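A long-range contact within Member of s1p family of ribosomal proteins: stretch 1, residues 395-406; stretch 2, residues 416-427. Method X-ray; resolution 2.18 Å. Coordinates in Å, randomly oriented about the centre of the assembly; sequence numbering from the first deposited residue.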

# COMPACT_ATOMS: atom_id res chain seq x y z
N ILE A 395 -7.18 -31.28 -16.49
CA ILE A 395 -8.45 -31.98 -16.62
C ILE A 395 -9.62 -31.05 -16.25
O ILE A 395 -10.61 -30.97 -16.97
CB ILE A 395 -8.50 -33.29 -15.79
CG1 ILE A 395 -7.59 -34.36 -16.43
CG2 ILE A 395 -9.92 -33.83 -15.68
CD1 ILE A 395 -7.35 -35.57 -15.54
N LEU A 396 -9.51 -30.35 -15.12
CA LEU A 396 -10.61 -29.50 -14.66
C LEU A 396 -10.90 -28.37 -15.66
O LEU A 396 -12.06 -28.10 -15.95
CB LEU A 396 -10.32 -28.94 -13.26
CG LEU A 396 -10.27 -29.96 -12.11
CD1 LEU A 396 -9.89 -29.29 -10.80
CD2 LEU A 396 -11.58 -30.71 -11.93
N ALA A 397 -9.85 -27.75 -16.19
CA ALA A 397 -9.99 -26.67 -17.17
C ALA A 397 -10.73 -27.13 -18.43
O ALA A 397 -11.57 -26.40 -18.96
CB ALA A 397 -8.62 -26.11 -17.54
N GLU A 398 -10.43 -28.35 -18.89
CA GLU A 398 -11.08 -28.92 -20.06
C GLU A 398 -12.54 -29.29 -19.79
O GLU A 398 -13.38 -29.09 -20.66
CB GLU A 398 -10.30 -30.14 -20.58
CG GLU A 398 -11.02 -30.94 -21.66
CD GLU A 398 -10.18 -32.09 -22.23
OE1 GLU A 398 -10.78 -33.11 -22.65
OE2 GLU A 398 -8.93 -31.97 -22.26
N LYS A 399 -12.83 -29.84 -18.61
CA LYS A 399 -14.21 -30.19 -18.25
C LYS A 399 -15.08 -28.97 -17.96
O LYS A 399 -16.29 -29.06 -18.04
CB LYS A 399 -14.26 -31.07 -17.00
CG LYS A 399 -13.82 -32.51 -17.19
CD LYS A 399 -14.32 -33.38 -16.04
CE LYS A 399 -14.27 -34.86 -16.40
NZ LYS A 399 -12.87 -35.36 -16.48
N LEU A 400 -14.46 -27.86 -17.56
CA LEU A 400 -15.20 -26.68 -17.09
C LEU A 400 -14.55 -25.44 -17.70
O LEU A 400 -13.93 -24.64 -16.98
CB LEU A 400 -15.16 -26.59 -15.56
CG LEU A 400 -15.67 -27.82 -14.80
CD1 LEU A 400 -15.32 -27.73 -13.32
CD2 LEU A 400 -17.16 -27.98 -14.99
N PRO A 401 -14.68 -25.28 -19.03
CA PRO A 401 -13.97 -24.19 -19.72
C PRO A 401 -14.45 -22.78 -19.32
O PRO A 401 -13.69 -21.82 -19.41
CB PRO A 401 -14.24 -24.48 -21.21
CG PRO A 401 -15.45 -25.37 -21.24
CD PRO A 401 -15.47 -26.13 -19.94
N ASP A 402 -15.68 -22.68 -18.82
CA ASP A 402 -16.24 -21.41 -18.35
C ASP A 402 -15.95 -21.08 -16.87
O ASP A 402 -16.45 -20.09 -16.36
CB ASP A 402 -17.77 -21.44 -18.54
CG ASP A 402 -18.43 -22.49 -17.67
OD1 ASP A 402 -17.79 -23.54 -17.41
OD2 ASP A 402 -19.59 -22.27 -17.25
N ALA A 403 -15.17 -21.91 -16.18
CA ALA A 403 -14.96 -21.70 -14.74
C ALA A 403 -13.64 -20.97 -14.40
O ALA A 403 -13.33 -20.78 -13.23
CB ALA A 403 -15.03 -23.02 -14.01
N GLY A 404 -12.87 -20.59 -15.42
CA GLY A 404 -11.62 -19.84 -15.21
C GLY A 404 -10.58 -20.59 -14.39
O GLY A 404 -9.83 -19.97 -13.63
N VAL A 405 -10.51 -21.90 -14.55
CA VAL A 405 -9.60 -22.73 -13.75
C VAL A 405 -8.15 -22.47 -14.15
O VAL A 405 -7.82 -22.43 -15.33
CB VAL A 405 -9.91 -24.23 -13.90
CG1 VAL A 405 -8.91 -25.05 -13.11
CG2 VAL A 405 -11.33 -24.53 -13.45
N GLU A 406 -7.29 -22.31 -13.15
CA GLU A 406 -5.87 -22.06 -13.38
C GLU A 406 -5.04 -22.44 -12.17
O GLU A 406 -5.55 -22.46 -11.04
CB GLU A 406 -5.63 -20.58 -13.68
CG GLU A 406 -5.35 -20.29 -15.14
CD GLU A 406 -5.53 -18.82 -15.47
OE1 GLU A 406 -5.44 -17.99 -14.54
OE2 GLU A 406 -5.77 -18.52 -16.65
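Stretch 2 416-427: IKFFEGKRKEVL

Stretch 2 runs antiparallel to stretch 1, its strand end (416-417) beside Glu406 and its helix (423-427) beside the helix that opens stretch 1 (395-399); together they bury 614 Å². Leu396, on that helix (chi1 m, chi2 t), points toward stretch 2, its CD2 4.1 Å from Val426 O and its CD1 4.4 Å from Val426 CG1. Leu400, the first residue to leave helical phi/psi, sets CD1 3.8 Å from both Val426 CA and Glu425 O. In the turn that follows, Asp402 adopts the p rotamer and brings OD2 within 2.9 Å of Lys422 NZ, a salt bridge to the residue at the N-cap position of the second helix. Ala403 CB packs 3.6 Å from Lys422 CB and 3.7 Å from Val426 CG2, while Ala403 O accepts a nearly straight hydrogen bond from Phe419 N (2.8 Å, 168°). Gly404, at positive phi, lays its CA over the face of the Phe419 ring, 4.0 Å from the centroid; an ideal CB here would lie 2.7 Å from Phe419 CE1, a clash. Val405 reaches Ile416 CG2 with CG1 (4.0 Å) and Val426 CG2 with CG2 (3.9 Å). Glu406 pairs with Lys417 as an antiparallel bridge: Lys417 N to Glu406 O, 2.7 Å, and Glu406 N to Lys417 O, 3.0 Å.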

# COMPACT_ATOMS: atom_id res chain seq x y z
N ILE A 416 -5.07 -23.72 -6.81
CA ILE A 416 -5.96 -23.55 -7.94
C ILE A 416 -6.66 -22.21 -7.77
O ILE A 416 -6.91 -21.77 -6.64
CB ILE A 416 -7.03 -24.66 -7.98
CG1 ILE A 416 -6.39 -26.05 -7.89
CG2 ILE A 416 -7.82 -24.59 -9.28
CD1 ILE A 416 -7.39 -27.19 -7.76
N LYS A 417 -6.95 -21.55 -8.89
CA LYS A 417 -7.85 -20.40 -8.90
C LYS A 417 -9.00 -20.74 -9.83
O LYS A 417 -8.86 -21.60 -10.71
CB LYS A 417 -7.13 -19.13 -9.39
CG LYS A 417 -5.98 -18.67 -8.52
N PHE A 418 -10.14 -20.10 -9.61
CA PHE A 418 -11.33 -20.32 -10.41
C PHE A 418 -12.32 -19.17 -10.15
O PHE A 418 -12.09 -18.36 -9.25
CB PHE A 418 -11.97 -21.66 -10.04
CG PHE A 418 -12.02 -21.91 -8.56
CD1 PHE A 418 -13.05 -21.41 -7.78
CD2 PHE A 418 -11.03 -22.67 -7.94
CE1 PHE A 418 -13.08 -21.63 -6.42
CE2 PHE A 418 -11.07 -22.90 -6.57
CZ PHE A 418 -12.09 -22.39 -5.81
N PHE A 419 -13.39 -19.12 -10.94
CA PHE A 419 -14.45 -18.13 -10.75
C PHE A 419 -15.29 -18.49 -9.53
O PHE A 419 -15.69 -19.65 -9.36
CB PHE A 419 -15.37 -18.07 -11.98
CG PHE A 419 -14.75 -17.47 -13.21
CD1 PHE A 419 -13.61 -16.66 -13.15
CD2 PHE A 419 -15.32 -17.69 -14.45
CE1 PHE A 419 -13.06 -16.12 -14.30
CE2 PHE A 419 -14.78 -17.15 -15.60
CZ PHE A 419 -13.65 -16.36 -15.53
N GLU A 420 -15.57 -17.51 -8.67
CA GLU A 420 -16.30 -17.77 -7.43
C GLU A 420 -17.64 -18.44 -7.67
O GLU A 420 -18.05 -19.33 -6.92
CB GLU A 420 -16.49 -16.47 -6.64
CG GLU A 420 -17.39 -16.62 -5.42
CD GLU A 420 -17.45 -15.36 -4.58
OE1 GLU A 420 -18.20 -15.38 -3.58
OE2 GLU A 420 -16.77 -14.36 -4.90
N GLY A 421 -18.32 -18.03 -8.74
CA GLY A 421 -19.62 -18.59 -9.07
C GLY A 421 -19.59 -20.02 -9.58
O GLY A 421 -20.64 -20.62 -9.73
N LYS A 422 -18.40 -20.57 -9.86
CA LYS A 422 -18.28 -21.97 -10.26
C LYS A 422 -17.52 -22.81 -9.22
O LYS A 422 -17.04 -23.90 -9.55
CB LYS A 422 -17.58 -22.07 -11.63
CG LYS A 422 -18.29 -21.41 -12.81
CD LYS A 422 -19.79 -21.68 -12.89
CE LYS A 422 -20.13 -23.13 -13.18
NZ LYS A 422 -20.24 -23.37 -14.64
N ARG A 423 -17.40 -22.32 -7.99
CA ARG A 423 -16.63 -23.02 -6.97
C ARG A 423 -17.13 -24.45 -6.72
O ARG A 423 -16.35 -25.39 -6.73
CB ARG A 423 -16.62 -22.27 -5.64
CG ARG A 423 -15.80 -23.02 -4.59
CD ARG A 423 -15.62 -22.23 -3.32
NE ARG A 423 -16.87 -22.14 -2.59
CZ ARG A 423 -17.00 -21.52 -1.42
NH1 ARG A 423 -18.18 -21.47 -0.83
NH2 ARG A 423 -15.94 -20.96 -0.85
N LYS A 424 -18.42 -24.57 -6.47
CA LYS A 424 -19.05 -25.86 -6.19
C LYS A 424 -18.68 -26.88 -7.28
O LYS A 424 -18.23 -27.99 -6.98
CB LYS A 424 -20.56 -25.69 -6.11
CG LYS A 424 -21.35 -26.86 -5.56
CD LYS A 424 -22.79 -26.78 -6.05
CE LYS A 424 -23.79 -27.37 -5.06
NZ LYS A 424 -23.62 -28.84 -4.90
N GLU A 425 -18.86 -26.50 -8.55
CA GLU A 425 -18.60 -27.39 -9.67
C GLU A 425 -17.12 -27.76 -9.78
O GLU A 425 -16.78 -28.90 -10.04
CB GLU A 425 -19.07 -26.76 -11.00
CG GLU A 425 -20.58 -26.66 -11.17
CD GLU A 425 -21.17 -25.37 -10.61
OE1 GLU A 425 -22.27 -24.99 -11.07
OE2 GLU A 425 -20.57 -24.71 -9.73
N VAL A 426 -16.24 -26.78 -9.59
CA VAL A 426 -14.80 -27.03 -9.67
C VAL A 426 -14.33 -27.99 -8.55
O VAL A 426 -13.58 -28.93 -8.81
CB VAL A 426 -14.00 -25.71 -9.62
CG1 VAL A 426 -12.51 -25.99 -9.50
CG2 VAL A 426 -14.26 -24.89 -10.88
N LEU A 427 -14.78 -27.76 -7.32
CA LEU A 427 -14.32 -28.56 -6.19
C LEU A 427 -14.94 -29.94 -6.17
O LEU A 427 -14.29 -30.89 -5.78
CB LEU A 427 -14.58 -27.84 -4.86
CG LEU A 427 -13.81 -26.53 -4.71
CD1 LEU A 427 -14.03 -25.97 -3.31
CD2 LEU A 427 -12.32 -26.70 -4.99